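Local coordinates for ferric vibriobactin ABC transporter, periplasmic ferric vibriobactin-binding protein (Vibrio cholerae, PDB 3R5T) that binds the ferric siderophore vibriobactin in the periplasm and probably delivers it to an ABC transporter for iron uptake, at residues T34-A39 against S125-L130; V92-A97 against L115-D120. One frame throughout, in Å; residues are numbered along the deposited sequence.

Contact 1. Residues T34-A39 against S125-L130. With MOH (methanol), chain D.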
loop_
_atom_site.group_PDB
_atom_site.type_symbol
_atom_site.label_atom_id
_atom_site.label_comp_id
_atom_site.label_asym_id
_atom_site.label_seq_id
_atom_site.Cartn_x
_atom_site.Cartn_y
_atom_site.Cartn_z
ATOM N N THR A 34 -5.115 -1.701 -7.611
ATOM C CA THR A 34 -6.566 -1.920 -7.678
ATOM C C THR A 34 -7.320 -1.412 -6.438
ATOM O O THR A 34 -8.427 -0.871 -6.542
ATOM C CB THR A 34 -6.836 -3.394 -7.976
ATOM O OG1 THR A 34 -6.241 -3.691 -9.237
ATOM C CG2 THR A 34 -8.320 -3.689 -8.046
ATOM N N GLY A 35 -6.715 -1.572 -5.267
ATOM C CA GLY A 35 -7.321 -1.060 -4.055
ATOM C C GLY A 35 -7.616 0.440 -4.111
ATOM O O GLY A 35 -8.661 0.888 -3.646
ATOM N N THR A 36 -6.709 1.206 -4.710
ATOM C CA THR A 36 -6.899 2.644 -4.792
ATOM C C THR A 36 -7.894 3.021 -5.885
ATOM O O THR A 36 -8.675 3.971 -5.720
ATOM C CB THR A 36 -5.538 3.360 -4.886
ATOM O OG1 THR A 36 -4.833 3.125 -3.656
ATOM C CG2 THR A 36 -5.720 4.874 -5.066
ATOM N N LEU A 37 -7.904 2.262 -6.979
ATOM C CA LEU A 37 -8.954 2.442 -7.979
ATOM C C LEU A 37 -10.329 2.234 -7.328
ATOM O O LEU A 37 -11.257 3.031 -7.529
ATOM C CB LEU A 37 -8.761 1.511 -9.182
ATOM C CG LEU A 37 -7.576 1.880 -10.080
ATOM C CD1 LEU A 37 -7.204 0.715 -10.961
ATOM C CD2 LEU A 37 -7.877 3.090 -10.934
ATOM N N LEU A 38 -10.470 1.172 -6.540
ATOM C CA LEU A 38 -11.734 0.959 -5.825
ATOM C C LEU A 38 -12.054 2.084 -4.823
ATOM O O LEU A 38 -13.218 2.475 -4.657
ATOM C CB LEU A 38 -11.706 -0.405 -5.123
ATOM C CG LEU A 38 -11.692 -1.611 -6.073
ATOM C CD1 LEU A 38 -11.320 -2.891 -5.350
ATOM C CD2 LEU A 38 -13.032 -1.757 -6.784
ATOM N N ALA A 39 -11.013 2.598 -4.174
ATOM C CA ALA A 39 -11.157 3.638 -3.165
ATOM C C ALA A 39 -11.829 4.889 -3.727
ATOM O O ALA A 39 -12.637 5.513 -3.049
ATOM C CB ALA A 39 -9.779 3.991 -2.587
ATOM N N SER A 125 -1.821 10.215 -2.457
ATOM C CA SER A 125 -1.110 10.747 -3.614
ATOM C C SER A 125 -1.365 9.878 -4.847
ATOM O O SER A 125 -1.561 10.378 -5.958
ATOM C CB SER A 125 0.382 10.839 -3.307
ATOM O OG SER A 125 1.113 11.313 -4.423
ATOM N N LEU A 126 -1.361 8.565 -4.652
ATOM C CA LEU A 126 -1.668 7.663 -5.745
ATOM C C LEU A 126 -3.120 7.882 -6.196
ATOM O O LEU A 126 -3.400 7.912 -7.389
ATOM C CB LEU A 126 -1.452 6.231 -5.286
ATOM C CG LEU A 126 -1.734 5.154 -6.334
ATOM C CD1 LEU A 126 -0.737 5.261 -7.480
ATOM C CD2 LEU A 126 -1.707 3.745 -5.718
ATOM N N ALA A 127 -4.039 8.032 -5.246
ATOM C CA ALA A 127 -5.442 8.299 -5.608
ATOM C C ALA A 127 -5.579 9.580 -6.436
ATOM O O ALA A 127 -6.345 9.646 -7.397
ATOM C CB ALA A 127 -6.303 8.377 -4.371
ATOM N N GLN A 128 -4.870 10.631 -6.029
ATOM C CA GLN A 128 -4.886 11.883 -6.775
ATOM C C GLN A 128 -4.355 11.694 -8.193
ATOM O O GLN A 128 -4.923 12.213 -9.162
ATOM C CB GLN A 128 -4.078 12.943 -6.035
ATOM C CG GLN A 128 -4.675 13.338 -4.712
ATOM C CD GLN A 128 -3.968 14.522 -4.104
ATOM O OE1 GLN A 128 -3.290 14.397 -3.082
ATOM N NE2 GLN A 128 -4.103 15.682 -4.744
ATOM N N GLN A 129 -3.265 10.940 -8.311
ATOM C CA GLN A 129 -2.660 10.702 -9.603
ATOM C C GLN A 129 -3.664 9.978 -10.503
ATOM O O GLN A 129 -3.853 10.342 -11.674
ATOM C CB GLN A 129 -1.397 9.878 -9.417
ATOM C CG GLN A 129 -0.691 9.568 -10.703
ATOM C CD GLN A 129 0.675 9.003 -10.449
ATOM O OE1 GLN A 129 0.871 8.207 -9.526
ATOM N NE2 GLN A 129 1.636 9.406 -11.271
ATOM N N LEU A 130 -4.315 8.958 -9.956
ATOM C CA LEU A 130 -5.308 8.185 -10.702
ATOM C C LEU A 130 -6.574 8.993 -10.963
ATOM O O LEU A 130 -7.220 8.809 -11.997
ATOM C CB LEU A 130 -5.639 6.885 -9.972
ATOM C CG LEU A 130 -4.449 5.932 -9.881
ATOM C CD1 LEU A 130 -4.783 4.737 -8.982
ATOM C CD2 LEU A 130 -3.974 5.500 -11.273
HETATM C C MOH D . 4.631 7.771 -10.545
HETATM O O MOH D . 3.457 7.392 -9.832
#

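Contact 2. Residues V92-A97 against L115-D120. With VBN ((4S,5R)-N-{3-[(2,3-dihydroxybenzoyl)amino]propyl}-2-(2,3-dihydroxyphenyl)-N-[3-({[(4S,5R)-2-(2,3-dihydroxyphenyl)-5-met hyl-4,5-dihydro-1,3-oxazol-4-yl]carbonyl}amino)propyl]-5-methyl-4,5-dihydro-1,3-oxazole-4-carboxamide), chain B; MOH (methanol), chain D.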
loop_
_atom_site.group_PDB
_atom_site.type_symbol
_atom_site.label_atom_id
_atom_site.label_comp_id
_atom_site.label_asym_id
_atom_site.label_seq_id
_atom_site.Cartn_x
_atom_site.Cartn_y
_atom_site.Cartn_z
ATOM N N VAL A 92 -0.479 0.199 -15.021
ATOM C CA VAL A 92 0.725 -0.596 -14.775
ATOM C C VAL A 92 1.530 0.022 -13.643
ATOM O O VAL A 92 1.586 1.237 -13.524
ATOM C CB VAL A 92 1.608 -0.655 -16.060
ATOM C CG1 VAL A 92 2.836 -1.510 -15.852
ATOM C CG2 VAL A 92 0.819 -1.179 -17.263
ATOM N N SER A 93 2.151 -0.810 -12.814
ATOM C CA SER A 93 3.008 -0.330 -11.739
ATOM C C SER A 93 4.460 -0.365 -12.147
ATOM O O SER A 93 4.872 -1.188 -12.975
ATOM C CB SER A 93 2.786 -1.122 -10.451
ATOM O OG SER A 93 3.200 -2.459 -10.611
ATOM N N MET A 94 5.227 0.539 -11.543
ATOM C CA MET A 94 6.630 0.759 -11.880
ATOM C C MET A 94 7.577 -0.290 -11.294
ATOM O O MET A 94 8.543 -0.703 -11.943
ATOM C CB MET A 94 7.026 2.143 -11.357
ATOM C CG MET A 94 8.424 2.592 -11.709
ATOM S SD MET A 94 8.521 2.994 -13.456
ATOM C CE MET A 94 10.065 3.897 -13.502
ATOM N N ILE A 95 7.309 -0.697 -10.056
ATOM C CA ILE A 95 8.192 -1.626 -9.337
ATOM C C ILE A 95 7.417 -2.427 -8.304
ATOM O O ILE A 95 6.531 -1.891 -7.626
ATOM C CB ILE A 95 9.372 -0.887 -8.661
ATOM C CG1 ILE A 95 10.288 -1.862 -7.921
ATOM C CG2 ILE A 95 8.842 0.188 -7.706
ATOM C CD1 ILE A 95 11.662 -1.254 -7.555
ATOM N N GLY A 96 7.760 -3.709 -8.179
ATOM C CA GLY A 96 7.033 -4.604 -7.285
ATOM C C GLY A 96 6.747 -5.896 -8.026
ATOM O O GLY A 96 6.882 -5.957 -9.255
ATOM N N ALA A 97 6.352 -6.933 -7.300
ATOM C CA ALA A 97 6.069 -8.219 -7.953
ATOM C C ALA A 97 4.960 -8.128 -9.014
ATOM O O ALA A 97 4.895 -8.965 -9.936
ATOM C CB ALA A 97 5.728 -9.297 -6.914
ATOM N N LEU A 115 1.541 4.336 -16.376
ATOM C CA LEU A 115 2.521 3.729 -15.480
ATOM C C LEU A 115 2.700 4.617 -14.241
ATOM O O LEU A 115 3.063 5.797 -14.354
ATOM C CB LEU A 115 3.844 3.582 -16.235
ATOM C CG LEU A 115 5.088 3.097 -15.502
ATOM C CD1 LEU A 115 4.890 1.682 -14.980
ATOM C CD2 LEU A 115 6.313 3.179 -16.396
ATOM N N VAL A 116 2.443 4.029 -13.067
ATOM C CA VAL A 116 2.500 4.724 -11.786
ATOM C C VAL A 116 3.395 3.952 -10.824
ATOM O O VAL A 116 3.551 2.732 -10.926
ATOM C CB VAL A 116 1.085 4.904 -11.164
ATOM C CG1 VAL A 116 0.221 5.775 -12.073
ATOM C CG2 VAL A 116 0.416 3.544 -10.908
ATOM N N ASP A 117 4.016 4.674 -9.903
ATOM C CA ASP A 117 4.845 4.056 -8.882
ATOM C C ASP A 117 4.174 4.258 -7.536
ATOM O O ASP A 117 4.050 5.393 -7.057
ATOM C CB ASP A 117 6.239 4.675 -8.896
ATOM C CG ASP A 117 7.212 3.952 -7.975
ATOM O OD1 ASP A 117 6.785 3.030 -7.243
ATOM O OD2 ASP A 117 8.403 4.323 -7.999
ATOM N N TYR A 118 3.711 3.171 -6.935
ATOM C CA TYR A 118 3.050 3.246 -5.645
ATOM C C TYR A 118 4.028 3.151 -4.481
ATOM O O TYR A 118 3.628 3.275 -3.320
ATOM C CB TYR A 118 1.980 2.168 -5.516
ATOM C CG TYR A 118 2.503 0.759 -5.714
ATOM C CD1 TYR A 118 3.391 0.184 -4.807
ATOM C CD2 TYR A 118 2.083 -0.013 -6.794
ATOM C CE1 TYR A 118 3.863 -1.121 -4.976
ATOM C CE2 TYR A 118 2.544 -1.303 -6.978
ATOM C CZ TYR A 118 3.433 -1.874 -6.069
ATOM O OH TYR A 118 3.868 -3.177 -6.268
ATOM N N SER A 119 5.305 2.920 -4.781
ATOM C CA SER A 119 6.261 2.593 -3.724
ATOM C C SER A 119 6.764 3.785 -2.910
ATOM O O SER A 119 7.360 3.595 -1.862
ATOM C CB SER A 119 7.455 1.801 -4.295
ATOM O OG SER A 119 8.331 2.620 -5.067
ATOM N N ASP A 120 6.553 4.999 -3.401
ATOM C CA ASP A 120 7.094 6.171 -2.707
ATOM C C ASP A 120 6.068 7.268 -2.534
ATOM O O ASP A 120 6.417 8.447 -2.378
ATOM C CB ASP A 120 8.314 6.726 -3.437
ATOM C CG ASP A 120 7.999 7.198 -4.848
ATOM O OD1 ASP A 120 8.896 7.864 -5.418
ATOM O OD2 ASP A 120 6.898 6.914 -5.387
HETATM C C VBN B . 8.777 -10.957 -2.055
HETATM N N VBN B . 7.901 -9.318 -3.778
HETATM O O VBN B . 9.816 -10.395 -1.956
HETATM C CA VBN B . 7.808 -10.642 -3.187
HETATM C CB VBN B . 7.985 -11.557 -4.457
HETATM C CAB VBN B . 0.366 -11.127 -0.202
HETATM O OAC VBN B . 9.290 -8.618 2.927
HETATM O OAD VBN B . 3.970 -13.018 -2.307
HETATM O OAF VBN B . 6.763 -5.796 -1.751
HETATM O OAG VBN B . 9.706 -4.615 -5.210
HETATM O OAH VBN B . 5.862 -6.799 -4.477
HETATM O OAI VBN B . 7.812 -8.116 -0.974
HETATM O OAJ VBN B . 8.639 -6.751 -3.905
HETATM O OAK VBN B . 5.242 -8.720 -2.661
HETATM C CAL VBN B . 7.773 -4.901 1.737
HETATM C CAM VBN B . 10.411 -7.416 -7.564
HETATM C CAN VBN B . 2.259 -7.358 -5.198
HETATM C CAO VBN B . 7.240 -4.762 0.411
HETATM C CAP VBN B . 10.356 -6.100 -7.023
HETATM C CAQ VBN B . 3.570 -6.783 -5.276
HETATM C CAR VBN B . 8.348 -6.152 2.169
HETATM C CAS VBN B . 9.877 -8.503 -6.857
HETATM C CAT VBN B . 1.983 -8.408 -4.286
HETATM C CAU VBN B . 9.570 -12.001 1.084
HETATM C CAV VBN B . 6.885 -13.814 -0.219
HETATM C CAW VBN B . 10.245 -10.624 1.200
HETATM C CAX VBN B . 5.448 -14.386 -0.250
HETATM C CAY VBN B . 9.533 -12.602 -0.323
HETATM C CAZ VBN B . 7.221 -12.849 -1.368
HETATM N NBB VBN B . 9.451 -9.467 0.796
HETATM N NBC VBN B . 4.462 -13.329 -0.034
HETATM N NBD VBN B . 3.520 -10.203 -1.364
HETATM O OBF VBN B . 1.432 -10.473 -2.394
HETATM C CBG VBN B . 9.042 -8.490 1.779
HETATM C CBH VBN B . 3.793 -12.687 -1.170
HETATM C CBJ VBN B . 8.894 -9.450 -4.812
HETATM C CBK VBN B . 7.282 -5.875 -0.477
HETATM C CBL VBN B . 9.770 -5.881 -5.763
HETATM C CBM VBN B . 4.563 -7.277 -4.434
HETATM C CBN VBN B . 7.831 -7.059 -0.077
HETATM C CBO VBN B . 9.268 -6.924 -5.100
HETATM C CBP VBN B . 4.290 -8.291 -3.556
HETATM C CBQ VBN B . 8.383 -7.200 1.306
HETATM C CBR VBN B . 9.299 -8.279 -5.672
HETATM C CBS VBN B . 2.944 -8.863 -3.462
HETATM C CBU VBN B . 1.421 -11.433 -1.251
HETATM C CBW VBN B . 2.750 -10.047 -2.558
HETATM C CBX VBN B . 2.971 -11.453 -0.820
HETATM N NBY VBN B . 8.476 -12.106 -1.209
HETATM O OG1 VBN B . 8.873 -10.754 -5.351
HETATM C CG2 VBN B . 6.748 -12.204 -5.060
HETATM C C MOH D . 4.631 7.771 -10.545
HETATM O O MOH D . 3.457 7.392 -9.832
HETATM O O HOH W 1 5.355 0.870 -8.103
#

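Contact 1. Residues T34-A39 against S125-L130
T36 presses its methyl group onto the backbone of the helix that carries A127. CG2 stands anti to the backbone N (chi1 -65° puts OG1 beside that N instead), and from there it meets A127 CA at 3.5 Å, closer than carbons usually pack. The CB of A127 lies beside the same methyl, 3.6 Å from T36 CG2. The threonine methyl thus sits on both CA and CB of A127, although the axes of the two short segments stay 9.5 Å apart. On one flank of this point, T36 OG1 lies 3.8 Å from L126 CD2, the two side chains running obliquely to each other.

The other part of the contact is looser. L130 CD1 touches both T36 CG2 and, at 4.0 Å, L37 CD2, with the leucine side chains crossing at about a right angle. Q129 takes no part across the two segments; it lies beside V116, and its OE1 accepts from Q121 and from a methanol, probably from the crystallisation liquor. The solvent side belongs to Q128, exposed and pointing away from helix 31-39. With segment axes inclined by -69°, this is apolar helix-helix packing in the N-terminal alpha/beta lobe of a siderophore-binding protein.

Contact 2. Residues V92-A97 against L115-D120
D117 OD1 is gripped by S119 and by a water that ties it to the opposite segment. S119 OG donates to D117 OD1 at 2.7 Å on the syn side, and S119 N reaches the same oxygen from above the carboxylate plane, closing an Asx turn. Water 1 donates to D117 OD1 as well and accepts from I95 N; it sits over the centre of one face of the Y118 ring. I95 CG2 packs against this turn, 3.5 Å from D117 OD1, while R212 forms a salt bridge with OD2.

Before the turn in the chain, strand 113-116, outermost in the lobe's sheet, runs parallel to its neighbour 89-93, the two forming a beta-alpha-beta unit with helix 104-108. V116 N donates to V92 O at 3.0 Å and M94 N to V116 O at 2.8 Å, the latter bent to 131° at the hydrogen. Bending at chi2 (72°) carries M94 SD to 3.7 Å from L115 CD2.

Past the strand ends the chain lines the siderophore pocket. Y118 OH, hydrogen-bonded to D98 and R269, comes within 3.6 Å of G96 CA, whose backbone angles call for glycine. A97 N then gives vibriobactin OAH a nearly straight bond of 2.9 Å.

How the contacts relate
Both contacts are buried and belong to one lobe, but they differ in chemistry. Contact 1 joins two helices through methyl and leucine groups, and the side chain of L126 is about 12 Å from vibriobactin; contact 2 pairs backbones by hydrogen bonds within the sheet, and beyond the strand ends adds side-chain and water bonds and reaches the ligand pocket. Strand 113-116 is followed, after the loop 117-122, by helix 123-134, and contact 2 is nested inside the chain loop that contact 1 closes. The two meet where L126 and L130 pack on V116 and L126 CD2 reaches Y118 CB, so helix 123-134 lies against the edge strand 113-116. D117 N binds the same methanol, a likely crystallisation additive.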